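Long-range contacts in beta-mannosidase (Trichoderma harzianum, PDB 4CVU), which probably hydrolyses terminal, non-reducing beta-D-mannose residues of mannosides: residues I518-N523 and L548-I554; L615-S619 and Q645-T649; L312-R316 and D437-L442. One frame throughout, in Å; residues are numbered along the deposited sequence.

Contact 1 (I518-N523 and L548-I554). With CD (cadmium ion), chain P; MAN (alpha-D-mannopyranose), chain E; MAN (alpha-D-mannopyranose), chain B.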
loop_
_atom_site.group_PDB
_atom_site.type_symbol
_atom_site.label_atom_id
_atom_site.label_comp_id
_atom_site.label_asym_id
_atom_site.label_seq_id
_atom_site.Cartn_x
_atom_site.Cartn_y
_atom_site.Cartn_z
ATOM N N ILE A 518 -42.880 -20.885 6.301
ATOM C CA ILE A 518 -44.157 -20.928 5.592
ATOM C C ILE A 518 -45.313 -20.485 6.514
ATOM O O ILE A 518 -45.923 -19.457 6.279
ATOM C CB ILE A 518 -44.416 -22.324 5.001
ATOM C CG1 ILE A 518 -43.288 -22.721 4.043
ATOM C CG2 ILE A 518 -45.748 -22.356 4.264
ATOM C CD1 ILE A 518 -43.416 -24.141 3.515
ATOM N N THR A 519 -45.591 -21.269 7.556
ATOM C CA THR A 519 -46.693 -20.994 8.483
ATOM C C THR A 519 -46.538 -19.599 9.101
ATOM O O THR A 519 -47.437 -18.796 8.993
ATOM C CB THR A 519 -46.820 -22.096 9.563
ATOM O OG1 THR A 519 -46.828 -23.394 8.951
ATOM C CG2 THR A 519 -48.112 -21.943 10.366
ATOM N N THR A 520 -45.393 -19.274 9.684
ATOM C CA THR A 520 -45.238 -17.952 10.323
ATOM C C THR A 520 -45.036 -16.868 9.267
ATOM O O THR A 520 -45.835 -15.935 9.157
ATOM C CB THR A 520 -44.057 -17.908 11.298
ATOM O OG1 THR A 520 -44.170 -18.975 12.231
ATOM C CG2 THR A 520 -44.019 -16.583 12.061
ATOM N N LEU A 521 -43.981 -17.024 8.473
ATOM C CA LEU A 521 -43.587 -15.986 7.518
ATOM C C LEU A 521 -44.603 -15.719 6.388
ATOM O O LEU A 521 -44.874 -14.566 6.084
ATOM C CB LEU A 521 -42.188 -16.276 6.956
ATOM C CG LEU A 521 -40.980 -15.670 7.705
ATOM C CD1 LEU A 521 -41.069 -15.708 9.211
ATOM C CD2 LEU A 521 -39.693 -16.325 7.262
ATOM N N PHE A 522 -45.148 -16.746 5.750
ATOM C CA PHE A 522 -46.138 -16.467 4.684
ATOM C C PHE A 522 -47.381 -15.783 5.245
ATOM O O PHE A 522 -47.954 -14.909 4.603
ATOM C CB PHE A 522 -46.568 -17.725 3.913
ATOM C CG PHE A 522 -47.532 -17.446 2.775
ATOM C CD1 PHE A 522 -47.204 -16.531 1.786
ATOM C CD2 PHE A 522 -48.755 -18.111 2.686
ATOM C CE1 PHE A 522 -48.055 -16.270 0.718
ATOM C CE2 PHE A 522 -49.623 -17.858 1.627
ATOM C CZ PHE A 522 -49.278 -16.929 0.644
ATOM N N ASN A 523 -47.827 -16.216 6.431
ATOM C CA ASN A 523 -48.950 -15.528 7.096
ATOM C C ASN A 523 -48.642 -14.088 7.400
ATOM O O ASN A 523 -49.450 -13.243 7.140
ATOM C CB ASN A 523 -49.417 -16.251 8.363
ATOM C CG ASN A 523 -50.532 -17.203 8.061
ATOM O OD1 ASN A 523 -51.626 -16.754 7.717
ATOM N ND2 ASN A 523 -50.272 -18.511 8.135
ATOM N N LEU A 548 -54.605 -20.437 2.796
ATOM C CA LEU A 548 -54.442 -19.988 4.180
ATOM C C LEU A 548 -55.270 -20.795 5.198
ATOM O O LEU A 548 -55.003 -20.708 6.397
ATOM C CB LEU A 548 -54.717 -18.484 4.317
ATOM C CG LEU A 548 -53.636 -17.539 3.751
ATOM C CD1 LEU A 548 -54.059 -16.074 3.833
ATOM C CD2 LEU A 548 -52.307 -17.702 4.466
ATOM N N ASP A 549 -56.241 -21.585 4.722
ATOM C CA ASP A 549 -56.990 -22.509 5.596
ATOM C C ASP A 549 -56.167 -23.731 6.035
ATOM O O ASP A 549 -56.570 -24.444 6.942
ATOM C CB ASP A 549 -58.303 -22.960 4.923
ATOM C CG ASP A 549 -59.308 -21.794 4.747
ATOM O OD1 ASP A 549 -59.639 -21.132 5.740
ATOM O OD2 ASP A 549 -59.723 -21.514 3.611
ATOM N N LEU A 550 -55.034 -23.985 5.383
ATOM C CA LEU A 550 -54.194 -25.148 5.704
ATOM C C LEU A 550 -53.217 -24.834 6.837
ATOM O O LEU A 550 -52.758 -23.687 6.970
ATOM C CB LEU A 550 -53.413 -25.616 4.458
ATOM C CG LEU A 550 -54.258 -26.081 3.270
ATOM C CD1 LEU A 550 -53.395 -26.200 2.007
ATOM C CD2 LEU A 550 -54.950 -27.408 3.571
ATOM N N PRO A 551 -52.897 -25.844 7.664
ATOM C CA PRO A 551 -51.945 -25.627 8.755
ATOM C C PRO A 551 -50.575 -25.189 8.242
ATOM O O PRO A 551 -49.953 -24.319 8.850
ATOM C CB PRO A 551 -51.887 -26.976 9.483
ATOM C CG PRO A 551 -52.546 -27.959 8.597
ATOM C CD PRO A 551 -53.444 -27.212 7.658
ATOM N N VAL A 552 -50.128 -25.780 7.135
ATOM C CA VAL A 552 -48.987 -25.244 6.353
ATOM C C VAL A 552 -49.531 -24.687 5.024
ATOM O O VAL A 552 -49.815 -25.464 4.101
ATOM C CB VAL A 552 -47.920 -26.308 6.060
ATOM C CG1 VAL A 552 -46.652 -25.629 5.554
ATOM C CG2 VAL A 552 -47.643 -27.171 7.290
ATOM N N PRO A 553 -49.710 -23.352 4.936
ATOM C CA PRO A 553 -50.497 -22.706 3.858
ATOM C C PRO A 553 -49.921 -22.831 2.444
ATOM O O PRO A 553 -50.649 -22.618 1.473
ATOM C CB PRO A 553 -50.525 -21.225 4.281
ATOM C CG PRO A 553 -49.363 -21.054 5.208
ATOM C CD PRO A 553 -49.204 -22.365 5.914
ATOM N N ILE A 554 -48.615 -23.111 2.332
ATOM C CA ILE A 554 -47.980 -23.406 1.052
ATOM C C ILE A 554 -47.508 -24.851 1.106
ATOM O O ILE A 554 -46.645 -25.190 1.883
ATOM C CB ILE A 554 -46.781 -22.467 0.754
ATOM C CG1 ILE A 554 -47.224 -20.998 0.824
ATOM C CG2 ILE A 554 -46.193 -22.794 -0.628
ATOM C CD1 ILE A 554 -46.174 -19.970 0.469
HETATM CD CD CD P . -59.490 -22.936 1.683
HETATM C C1 MAN E . -54.790 -15.915 11.577
HETATM C C2 MAN E . -54.413 -17.388 11.585
HETATM C C3 MAN E . -53.729 -17.793 10.264
HETATM C C4 MAN E . -54.694 -17.461 9.122
HETATM C C5 MAN E . -54.994 -15.960 9.181
HETATM C C6 MAN E . -55.952 -15.491 8.103
HETATM O O2 MAN E . -55.665 -18.094 11.729
HETATM O O3 MAN E . -53.448 -19.196 10.245
HETATM O O4 MAN E . -54.158 -17.919 7.863
HETATM O O5 MAN E . -55.599 -15.616 10.434
HETATM O O6 MAN E . -56.206 -14.088 8.271
HETATM C C1 MAN B . -57.248 -22.352 12.510
HETATM C C2 MAN B . -57.806 -23.313 13.564
HETATM C C3 MAN B . -56.646 -23.800 14.415
HETATM C C4 MAN B . -55.690 -24.524 13.463
HETATM C C5 MAN B . -55.157 -23.498 12.469
HETATM C C6 MAN B . -54.160 -24.130 11.497
HETATM O O2 MAN B . -58.429 -24.418 12.919
HETATM O O3 MAN B . -57.113 -24.639 15.445
HETATM O O4 MAN B . -54.634 -25.120 14.167
HETATM O O5 MAN B . -56.255 -22.989 11.732
HETATM O O6 MAN B . -54.248 -23.504 10.225
HETATM O O HOH W 1 -52.291 -20.568 7.456
HETATM O O HOH W 2 -60.056 -21.618 0.543
#
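F522 and I554 meet where helix 506-528 is covered by the loop that leads into strand 554-556. The terminal methyl of I554 sits over one face of the phenyl ring, CD1 lying 3.8 Å from the F522 ring centroid and 15° off its normal, a CH-pi contact in which the isoleucine side chain crosses the phenylalanine at about a right angle. P553 CB comes to the ring's edge, 3.9 Å from F522 CD2. L548 approaches CE2 of the same ring obliquely. With CG anti to the backbone N, the first torsion of F522 (chi1 -177°) turns the ring toward the loop, where a flat, apolar group can present face and edge to different partners.

One turn earlier, I518 uses its short branch. Its CG2 lies 3.6 Å from V552 CG1 and 3.7 Å from I554 CB, and it also touches P553 CD, so a single methyl fills the angle between three consecutive residues, V552, P553 and I554. The longer branch passes alongside I554 O and V552.

Toward the sugars the contact turns polar. N523 ND2 donates to T519 O at 3.0 Å, in the plane of that carbonyl and on a lone pair, and also to water 1, which donates to L548 O and L550 O. N523 OD1 accepts a bond of 2.8 Å from O4 of the chain E mannose, part of a glycan attached to the protein.

The chemistry is thus divided: branched aliphatics, proline and phenylalanine exclude solvent, whereas one asparagine amide, fixed by its bonds, joins helix, loop and glycan.

Contact 2 (L615-S619 and Q645-T649). With NAG (2-acetamido-2-deoxy-beta-D-glucopyranose), chain C; NAG (2-acetamido-2-deoxy-beta-D-glucopyranose), chain D.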
loop_
_atom_site.group_PDB
_atom_site.type_symbol
_atom_site.label_atom_id
_atom_site.label_comp_id
_atom_site.label_asym_id
_atom_site.label_seq_id
_atom_site.Cartn_x
_atom_site.Cartn_y
_atom_site.Cartn_z
ATOM N N LEU A 615 1.885 -8.027 -5.216
ATOM C CA LEU A 615 1.167 -8.094 -6.463
ATOM C C LEU A 615 1.669 -9.224 -7.362
ATOM O O LEU A 615 2.323 -8.985 -8.363
ATOM C CB LEU A 615 1.288 -6.758 -7.195
ATOM C CG LEU A 615 0.722 -5.531 -6.477
ATOM C CD1 LEU A 615 1.076 -4.267 -7.243
ATOM C CD2 LEU A 615 -0.790 -5.562 -6.282
ATOM N N SER A 616 1.350 -10.463 -7.007
ATOM C CA SER A 616 1.619 -11.587 -7.906
ATOM C C SER A 616 0.542 -12.603 -7.714
ATOM O O SER A 616 -0.099 -12.657 -6.670
ATOM C CB SER A 616 3.026 -12.195 -7.712
ATOM O OG SER A 616 3.110 -12.831 -6.445
ATOM N N PHE A 617 0.306 -13.415 -8.727
ATOM C CA PHE A 617 -0.901 -14.239 -8.769
ATOM C C PHE A 617 -1.099 -14.979 -7.443
ATOM O O PHE A 617 -2.170 -15.040 -6.910
ATOM C CB PHE A 617 -0.831 -15.186 -9.959
ATOM C CG PHE A 617 -2.148 -15.838 -10.324
ATOM C CD1 PHE A 617 -2.534 -17.020 -9.740
ATOM C CD2 PHE A 617 -2.975 -15.286 -11.294
ATOM C CE1 PHE A 617 -3.741 -17.677 -10.098
ATOM C CE2 PHE A 617 -4.174 -15.913 -11.659
ATOM C CZ PHE A 617 -4.580 -17.107 -11.032
ATOM N N ASN A 618 0.002 -15.484 -6.889
ATOM C CA ASN A 618 -0.052 -16.416 -5.767
ATOM C C ASN A 618 0.720 -15.873 -4.570
ATOM O O ASN A 618 1.288 -16.631 -3.807
ATOM C CB ASN A 618 0.583 -17.725 -6.213
ATOM C CG ASN A 618 -0.402 -18.749 -6.724
ATOM O OD1 ASN A 618 -1.617 -18.767 -6.378
ATOM N ND2 ASN A 618 0.109 -19.628 -7.536
ATOM N N SER A 619 0.806 -14.563 -4.398
ATOM C CA SER A 619 1.424 -14.050 -3.172
ATOM C C SER A 619 0.573 -14.501 -1.992
ATOM O O SER A 619 -0.598 -14.886 -2.157
ATOM C CB SER A 619 1.503 -12.529 -3.166
ATOM O OG SER A 619 0.202 -11.966 -3.224
ATOM N N GLN A 645 -7.480 -20.333 -6.401
ATOM C CA GLN A 645 -6.309 -19.997 -7.203
ATOM C C GLN A 645 -6.067 -21.010 -8.333
ATOM O O GLN A 645 -5.785 -20.631 -9.493
ATOM C CB GLN A 645 -5.059 -19.903 -6.342
ATOM C CG GLN A 645 -5.114 -18.832 -5.277
ATOM C CD GLN A 645 -5.305 -17.462 -5.867
ATOM O OE1 GLN A 645 -6.394 -16.887 -5.824
ATOM N NE2 GLN A 645 -4.258 -16.946 -6.451
ATOM N N VAL A 646 -6.177 -22.285 -8.005
ATOM C CA VAL A 646 -5.973 -23.362 -8.971
ATOM C C VAL A 646 -7.072 -23.403 -10.031
ATOM O O VAL A 646 -6.787 -23.614 -11.203
ATOM C CB VAL A 646 -5.822 -24.724 -8.266
ATOM C CG1 VAL A 646 -5.895 -25.910 -9.249
ATOM C CG2 VAL A 646 -4.496 -24.757 -7.522
ATOM N N GLU A 647 -8.320 -23.217 -9.631
ATOM C CA GLU A 647 -9.426 -23.181 -10.614
ATOM C C GLU A 647 -9.179 -22.112 -11.667
ATOM O O GLU A 647 -9.299 -22.333 -12.868
ATOM C CB GLU A 647 -10.773 -22.978 -9.937
ATOM C CG GLU A 647 -11.313 -24.224 -9.211
ATOM C CD GLU A 647 -12.543 -23.923 -8.344
ATOM O OE1 GLU A 647 -13.009 -22.758 -8.311
ATOM O OE2 GLU A 647 -13.075 -24.864 -7.705
ATOM N N MET A 648 -8.785 -20.908 -11.247
ATOM C CA MET A 648 -8.572 -19.891 -12.225
ATOM C C MET A 648 -7.402 -20.230 -13.124
ATOM O O MET A 648 -7.439 -19.967 -14.339
ATOM C CB MET A 648 -8.340 -18.527 -11.494
ATOM C CG MET A 648 -9.558 -18.024 -10.781
ATOM S SD MET A 648 -9.178 -16.322 -10.160
ATOM C CE MET A 648 -8.169 -16.921 -8.855
ATOM N N THR A 649 -6.351 -20.819 -12.560
ATOM C CA THR A 649 -5.118 -21.107 -13.300
ATOM C C THR A 649 -5.391 -22.151 -14.363
ATOM O O THR A 649 -4.929 -22.012 -15.499
ATOM C CB THR A 649 -3.976 -21.606 -12.375
ATOM O OG1 THR A 649 -3.753 -20.670 -11.326
ATOM C CG2 THR A 649 -2.642 -21.768 -13.123
HETATM C C1 NAG C . -0.633 -20.732 -8.060
HETATM C C2 NAG C . -0.330 -21.177 -9.476
HETATM C C3 NAG C . -0.894 -22.562 -9.799
HETATM C C4 NAG C . -0.606 -23.608 -8.717
HETATM C C5 NAG C . -0.997 -23.006 -7.405
HETATM C C6 NAG C . -0.732 -23.949 -6.228
HETATM C C7 NAG C . -0.146 -19.390 -11.133
HETATM C C8 NAG C . -0.833 -18.543 -12.170
HETATM N N2 NAG C . -0.885 -20.252 -10.456
HETATM O O3 NAG C . -0.376 -23.008 -11.029
HETATM O O4 NAG C . -1.374 -24.778 -8.892
HETATM O O5 NAG C . -0.303 -21.794 -7.183
HETATM O O6 NAG C . 0.643 -24.281 -6.167
HETATM O O7 NAG C . 1.076 -19.274 -10.975
HETATM C C1 NAG D . -0.760 -25.790 -9.688
HETATM C C2 NAG D . -1.386 -27.124 -9.286
HETATM C C3 NAG D . -0.935 -28.262 -10.164
HETATM C C4 NAG D . -1.132 -27.903 -11.622
HETATM C C5 NAG D . -0.430 -26.590 -11.912
HETATM C C6 NAG D . -0.673 -26.162 -13.359
HETATM C C7 NAG D . -1.930 -27.691 -6.960
HETATM C C8 NAG D . -1.383 -27.920 -5.583
HETATM N N2 NAG D . -1.031 -27.406 -7.915
HETATM O O3 NAG D . -1.737 -29.369 -9.869
HETATM O O4 NAG D . -0.611 -28.929 -12.440
HETATM O O5 NAG D . -0.930 -25.565 -11.070
HETATM O O6 NAG D . -0.182 -24.853 -13.515
HETATM O O7 NAG D . -3.144 -27.794 -7.155
#
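The ring of F617 receives the acetamido methyl of the chain C N-acetylglucosamine on one face: C8 stands 3.3 Å above the plane, displaced toward the rim near CD1. At the edge, close to the ring plane, lie Q645 O and M648 CB, the latter 4.0 Å from F617 CZ. T649 OG1 approaches obliquely, 3.2 Å from F617 CE1. With an alanine here, the sugar methyl would probably lose the flat surface it rests on, and a gap would open beside M648.

The second pair of flat groups is the amides of N618 and Q645, whose side chains lie alongside one another, pointing in opposite directions, with the amide planes 61° apart. Q645 NE2 donates to N618 OD1 at 3.2 Å and an almost straight 173°; the acceptor lies in the glutamine amide plane, but the donor is tilted from the asparagine carbonyl plane. The other end of the glutamine, OE1, is held by N626, so both ends of its amide are engaged and its rotation is fixed.

T649 ties sugar to helix. Its OG1, beside its own backbone N (chi1 -55°), donates to Q645 O at 2.7 Å, and T649 N reaches the same oxygen from the opposite face. The hydroxyl oxygen in turn accepts from the sugar N2 at 3.0 Å, a double use that suits threonine.

N618 ND2 is bonded covalently to C1 of this sugar at 1.4 Å. The arrangement is that of an N-glycosylation site: an Asn-Ser-Thr sequon at a type I turn, with S619 as N-cap of helix 620-625 and the chitobiose core lying against helix 638-655.

Contact 3 (L312-R316 and D437-L442). With CD (cadmium ion), chain V.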
loop_
_atom_site.group_PDB
_atom_site.type_symbol
_atom_site.label_atom_id
_atom_site.label_comp_id
_atom_site.label_asym_id
_atom_site.label_seq_id
_atom_site.Cartn_x
_atom_site.Cartn_y
_atom_site.Cartn_z
ATOM N N LEU A 312 -49.681 3.184 -15.591
ATOM C CA LEU A 312 -48.946 2.033 -15.063
ATOM C C LEU A 312 -47.415 2.227 -14.981
ATOM O O LEU A 312 -46.809 2.882 -15.810
ATOM C CB LEU A 312 -49.277 0.755 -15.850
ATOM C CG LEU A 312 -50.746 0.325 -15.894
ATOM C CD1 LEU A 312 -50.901 -1.076 -16.467
ATOM C CD2 LEU A 312 -51.376 0.370 -14.523
ATOM N N TRP A 313 -46.831 1.667 -13.941
ATOM C CA TRP A 313 -45.383 1.546 -13.816
ATOM C C TRP A 313 -44.926 0.310 -14.577
ATOM O O TRP A 313 -45.549 -0.757 -14.484
ATOM C CB TRP A 313 -45.007 1.442 -12.341
ATOM C CG TRP A 313 -43.513 1.379 -12.018
ATOM C CD1 TRP A 313 -42.713 2.425 -11.641
ATOM C CD2 TRP A 313 -42.674 0.202 -11.985
ATOM N NE1 TRP A 313 -41.417 1.974 -11.397
ATOM C CE2 TRP A 313 -41.377 0.617 -11.589
ATOM C CE3 TRP A 313 -42.884 -1.156 -12.270
ATOM C CZ2 TRP A 313 -40.309 -0.271 -11.482
ATOM C CZ3 TRP A 313 -41.798 -2.049 -12.129
ATOM C CH2 TRP A 313 -40.546 -1.594 -11.754
ATOM N N TRP A 314 -43.846 0.478 -15.326
ATOM C CA TRP A 314 -43.173 -0.627 -16.006
ATOM C C TRP A 314 -41.667 -0.610 -15.678
ATOM O O TRP A 314 -41.091 0.445 -15.394
ATOM C CB TRP A 314 -43.341 -0.494 -17.529
ATOM C CG TRP A 314 -44.770 -0.456 -17.986
ATOM C CD1 TRP A 314 -45.529 0.660 -18.157
ATOM C CD2 TRP A 314 -45.600 -1.570 -18.356
ATOM N NE1 TRP A 314 -46.770 0.323 -18.606
ATOM C CE2 TRP A 314 -46.852 -1.038 -18.736
ATOM C CE3 TRP A 314 -45.414 -2.953 -18.409
ATOM C CZ2 TRP A 314 -47.907 -1.838 -19.155
ATOM C CZ3 TRP A 314 -46.466 -3.758 -18.830
ATOM C CH2 TRP A 314 -47.703 -3.190 -19.202
ATOM N N PRO A 315 -41.028 -1.771 -15.750
ATOM C CA PRO A 315 -39.551 -1.810 -15.721
ATOM C C PRO A 315 -38.894 -1.067 -16.908
ATOM O O PRO A 315 -39.567 -0.679 -17.869
ATOM C CB PRO A 315 -39.243 -3.315 -15.792
ATOM C CG PRO A 315 -40.472 -3.987 -15.236
ATOM C CD PRO A 315 -41.611 -3.122 -15.664
ATOM N N ARG A 316 -37.591 -0.858 -16.823
ATOM C CA ARG A 316 -36.846 -0.210 -17.901
ATOM C C ARG A 316 -36.946 -0.993 -19.208
ATOM O O ARG A 316 -36.945 -2.225 -19.206
ATOM C CB ARG A 316 -35.379 0.057 -17.519
ATOM C CG ARG A 316 -34.534 -1.114 -16.997
ATOM C CD ARG A 316 -33.127 -0.593 -16.578
ATOM N NE ARG A 316 -32.547 0.212 -17.647
ATOM C CZ ARG A 316 -32.061 -0.289 -18.783
ATOM N NH1 ARG A 316 -32.037 -1.605 -19.016
ATOM N NH2 ARG A 316 -31.600 0.531 -19.711
ATOM N N ASP A 437 -36.906 1.951 -8.003
ATOM C CA ASP A 437 -38.219 2.468 -8.415
ATOM C C ASP A 437 -38.190 3.375 -9.642
ATOM O O ASP A 437 -38.892 3.150 -10.632
ATOM C CB ASP A 437 -38.824 3.307 -7.266
ATOM C CG ASP A 437 -39.311 2.495 -6.128
ATOM O OD1 ASP A 437 -39.374 1.245 -6.215
ATOM O OD2 ASP A 437 -39.693 3.126 -5.107
ATOM N N GLU A 438 -37.389 4.434 -9.565
ATOM C CA GLU A 438 -37.384 5.446 -10.605
ATOM C C GLU A 438 -36.663 5.067 -11.885
ATOM O O GLU A 438 -36.981 5.611 -12.943
ATOM C CB GLU A 438 -36.810 6.745 -10.053
ATOM C CG GLU A 438 -35.338 6.666 -9.759
ATOM C CD GLU A 438 -34.882 7.776 -8.832
ATOM O OE1 GLU A 438 -35.752 8.554 -8.389
ATOM O OE2 GLU A 438 -33.681 7.842 -8.497
ATOM N N ARG A 439 -35.699 4.151 -11.798
ATOM C CA ARG A 439 -34.984 3.633 -12.959
ATOM C C ARG A 439 -35.665 2.415 -13.587
ATOM O O ARG A 439 -35.341 2.038 -14.713
ATOM C CB ARG A 439 -33.554 3.208 -12.555
ATOM C CG ARG A 439 -32.656 4.369 -12.193
ATOM C CD ARG A 439 -31.348 3.879 -11.617
ATOM N NE ARG A 439 -30.429 4.974 -11.269
ATOM C CZ ARG A 439 -29.318 5.298 -11.936
ATOM N NH1 ARG A 439 -28.962 4.647 -13.043
ATOM N NH2 ARG A 439 -28.545 6.286 -11.484
ATOM N N GLY A 440 -36.539 1.755 -12.851
ATOM C CA GLY A 440 -37.221 0.571 -13.399
ATOM C C GLY A 440 -36.501 -0.766 -13.308
ATOM O O GLY A 440 -36.651 -1.624 -14.190
ATOM N N VAL A 441 -35.721 -0.957 -12.243
ATOM C CA VAL A 441 -35.044 -2.217 -12.020
ATOM C C VAL A 441 -35.868 -3.019 -11.016
ATOM O O VAL A 441 -36.060 -2.608 -9.865
ATOM C CB VAL A 441 -33.590 -1.968 -11.533
ATOM C CG1 VAL A 441 -32.818 -3.260 -11.371
ATOM C CG2 VAL A 441 -32.842 -1.000 -12.461
ATOM N N LEU A 442 -36.378 -4.191 -11.426
ATOM C CA LEU A 442 -37.111 -5.039 -10.484
ATOM C C LEU A 442 -36.177 -5.592 -9.442
ATOM O O LEU A 442 -35.062 -6.023 -9.802
ATOM C CB LEU A 442 -37.793 -6.222 -11.232
ATOM C CG LEU A 442 -38.989 -5.795 -12.093
ATOM C CD1 LEU A 442 -39.519 -6.968 -12.934
ATOM C CD2 LEU A 442 -40.099 -5.261 -11.206
HETATM CD CD CD V . -33.643 9.736 -7.104
HETATM O O HOH W 3 -34.007 11.963 -6.198
#
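W313 meets D437 and L442 edge-on, where a loop of the immunoglobulin-like domain reaches the end of helix 430-439 and the joint that leads into strand 442-446 of the (beta/alpha)8 barrel. The pyrrole side is polar: NE1 donates to D437 O at 2.9 Å and 163°, with the oxygen essentially in the ring plane. At this helix end the indole N-H supplies D437 O with a donor. The benzene side is apolar, L442 CD2 lying 3.7 Å from W313 CH2 near the ring plane, the two side chains crossing at a slant. Tryptophan suits the place because one rigid ring offers an N-H on one side and a hydrocarbon edge on the other.

P315 follows over one face of the indole, its N offset toward the ring's rim. P315 CG lies 3.9 Å from L442 CD1, so the leucine fork is shared between proline and indole. G440 is the first residue beyond the helix, with positive phi (84°). A CB here would probably run into R316 N and the preceding carbonyl oxygen, so glycine suits the place; G440 CA also lies 3.7 Å from W313 CZ2. The backbone is closed by R316 N donating to G440 O at 2.9 Å.

R316 starts with CG wedged between its backbone N and carbonyl carbon (chi1 53°), which lays the aliphatic part over the G440 and R439 carbonyls and side by side with V441, pointing the same way. Its guanidinium is held by E412 and by F416 O; E412 also forms a salt bridge with R439, a second partner that pins its carboxylate. R439 O is buried without any hydrogen-bond partner, covered by R316 CB at 3.4 Å.

In the fold
The three contacts follow one another along the chain: contact 3 closes before contact 1 opens, and contact 1 before contact 2. Contact 3 is nearest the middle, its centre about 16 Å from that of the chain, against about 27 Å for each of the others. Contacts 1 and 2 lie on opposite sides of the chain's centre, their own centres about 48 Å apart, and both engage attached glycans. From contact 3, the nearest atoms of contact 1 are about 18 Å away and those of contact 2 about 27 Å. Contact 3 adjoins the start of strand 442-446, whereas (beta/alpha)8 enzymes carry their active sites at the strands' C-terminal ends.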